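Local coordinates for protein DynE8 (Micromonospora chersina, PDB 4AMM) that probably loads acyl units for polyketide chain building, as the acyltransferase domain of an iterative enediyne polyketide synthase in dynemicin biosynthesis, at residues G178-L183 with A196-R201. Sequence-based numbering, arbitrary orientation.
Sequences GELAAL and ALARAR
Leu180 meets Leu197 and Arg201 through complementary torsions: its CG stands beside its own backbone N (chi1 -77°), which turns the fork toward helix 191-206, with CD2 heading for its backbone and CD1 for the arm of Arg201, while Leu197 and Arg201 each set CG trans to N and reach back on two sides of it. The setting is the acyltransferase fold, where the helix that follows a GxSxG pattern, consistent with a nucleophile elbow at Ser176, packs against the next helix of the chain in a nearly antiparallel pair (166°). The pair illustrates how two well-separated helices, here with segment axes 10.7 Å apart, can be bridged largely by a single branched side chain. Leu180 carries the larger share of the small buried surface, 145 Å² in all. Its CD2 methyl lies 3.9 Å from CD2 of Leu197, the two leucines crossing at about a right angle, and reaches the backbone beside them, 4.0 Å from Ala198 N, with the Ala198 methyl a little farther off. Outside the pair, helix 283-294 covers Leu197 and Arg201 through Leu289, and Ile152 of helix 144-165 touches Ala198. CD1, the other branch, packs obliquely against the arginine, whose CD also approaches CD2 and whose chain, extended from CG to NE, carries the guanidinium past the leucine to polar partners: NH1 bonds Gln148 OE1, and NH2 bonds Ser176 OG. The arginine thus joins this apolar seam to the putative nucleophile. An alanine in place of Leu180 would remove both methyls and would probably leave a gap beside Leu197 and the arm of Arg201 without packing on this side. The contact with the arginine is van der Waals: Leu180 CD1 rests 4.1 Å from Arg201 NE, and equally far from the adjoining CD.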
loop_
_atom_site.group_PDB
_atom_site.type_symbol
_atom_site.label_atom_id
_atom_site.label_comp_id
_atom_site.label_asym_id
_atom_site.label_seq_id
_atom_site.Cartn_x
_atom_site.Cartn_y
_atom_site.Cartn_z
ATOM N N GLY A 178 -2.056 2.200 -9.382
ATOM C CA GLY A 178 -2.183 3.115 -8.215
ATOM C C GLY A 178 -1.666 4.513 -8.477
ATOM O O GLY A 178 -2.073 5.400 -7.694
ATOM N N GLU A 179 -0.824 4.734 -9.460
ATOM C CA GLU A 179 -0.386 6.127 -9.722
ATOM C C GLU A 179 -1.611 6.956 -10.055
ATOM O O GLU A 179 -1.602 8.156 -9.789
ATOM C CB GLU A 179 0.611 6.126 -10.843
ATOM C CG GLU A 179 1.320 7.526 -10.986
ATOM C CD GLU A 179 2.805 7.408 -11.168
ATOM O OE1 GLU A 179 3.462 6.517 -10.586
ATOM O OE2 GLU A 179 3.425 8.286 -11.861
ATOM N N LEU A 180 -2.631 6.434 -10.679
ATOM C CA LEU A 180 -3.901 7.180 -10.928
ATOM C C LEU A 180 -4.543 7.661 -9.638
ATOM O O LEU A 180 -4.934 8.857 -9.540
ATOM C CB LEU A 180 -4.962 6.393 -11.706
ATOM C CG LEU A 180 -4.706 6.287 -13.195
ATOM C CD1 LEU A 180 -3.414 5.500 -13.545
ATOM C CD2 LEU A 180 -5.933 5.591 -13.804
ATOM N N ALA A 181 -4.579 6.833 -8.613
ATOM C CA ALA A 181 -5.179 7.207 -7.334
ATOM C C ALA A 181 -4.228 8.190 -6.660
ATOM O O ALA A 181 -4.751 9.165 -6.003
ATOM C CB ALA A 181 -5.376 5.981 -6.472
ATOM N N ALA A 182 -2.912 8.026 -6.724
ATOM C CA ALA A 182 -1.985 8.971 -6.117
ATOM C C ALA A 182 -2.197 10.360 -6.743
ATOM O O ALA A 182 -2.181 11.379 -5.982
ATOM C CB ALA A 182 -0.531 8.503 -6.229
ATOM N N LEU A 183 -2.320 10.432 -8.054
ATOM C CA LEU A 183 -2.538 11.740 -8.717
ATOM C C LEU A 183 -3.853 12.300 -8.274
ATOM O O LEU A 183 -3.944 13.539 -8.106
ATOM C CB LEU A 183 -2.535 11.495 -10.236
ATOM C CG LEU A 183 -1.125 11.291 -10.767
ATOM C CD1 LEU A 183 -1.104 10.823 -12.205
ATOM C CD2 LEU A 183 -0.234 12.588 -10.710
ATOM N N ALA A 196 -13.333 6.974 -14.170
ATOM C CA ALA A 196 -13.607 6.813 -15.546
ATOM C C ALA A 196 -12.316 6.436 -16.315
ATOM O O ALA A 196 -12.346 5.548 -17.190
ATOM C CB ALA A 196 -14.285 8.094 -16.095
ATOM N N LEU A 197 -11.201 7.058 -15.983
ATOM C CA LEU A 197 -9.951 6.746 -16.640
ATOM C C LEU A 197 -9.518 5.323 -16.281
ATOM O O LEU A 197 -8.990 4.617 -17.153
ATOM C CB LEU A 197 -8.863 7.744 -16.257
ATOM C CG LEU A 197 -7.496 7.537 -16.853
ATOM C CD1 LEU A 197 -7.556 7.614 -18.382
ATOM C CD2 LEU A 197 -6.569 8.566 -16.266
ATOM N N ALA A 198 -9.708 4.922 -15.056
ATOM C CA ALA A 198 -9.415 3.503 -14.682
ATOM C C ALA A 198 -10.219 2.500 -15.499
ATOM O O ALA A 198 -9.693 1.490 -15.850
ATOM C CB ALA A 198 -9.618 3.277 -13.190
ATOM N N ARG A 199 -11.487 2.776 -15.782
ATOM C CA ARG A 199 -12.333 1.853 -16.573
ATOM C C ARG A 199 -11.701 1.849 -17.972
ATOM O O ARG A 199 -11.560 0.773 -18.544
ATOM C CB ARG A 199 -13.747 2.433 -16.668
ATOM C CG ARG A 199 -14.538 2.413 -15.463
ATOM C CD ARG A 199 -16.064 2.772 -15.792
ATOM N NE ARG A 199 -16.759 2.825 -14.516
ATOM C CZ ARG A 199 -16.987 1.755 -13.758
ATOM N NH1 ARG A 199 -16.624 0.535 -14.193
ATOM N NH2 ARG A 199 -17.599 1.905 -12.578
ATOM N N ALA A 200 -11.315 2.970 -18.531
ATOM C CA ALA A 200 -10.778 2.958 -19.891
ATOM C C ALA A 200 -9.445 2.189 -19.931
ATOM O O ALA A 200 -9.143 1.478 -20.923
ATOM C CB ALA A 200 -10.624 4.430 -20.395
ATOM N N ARG A 201 -8.641 2.361 -18.913
ATOM C CA ARG A 201 -7.302 1.783 -18.852
ATOM C C ARG A 201 -7.465 0.279 -18.723
ATOM O O ARG A 201 -6.770 -0.482 -19.420
ATOM C CB ARG A 201 -6.558 2.329 -17.635
ATOM C CG ARG A 201 -5.084 1.885 -17.497
ATOM C CD ARG A 201 -4.500 2.558 -16.253
ATOM N NE ARG A 201 -3.037 2.389 -16.122
ATOM C CZ ARG A 201 -2.471 1.328 -15.547
ATOM N NH1 ARG A 201 -3.184 0.273 -15.156
ATOM N NH2 ARG A 201 -1.153 1.324 -15.375
#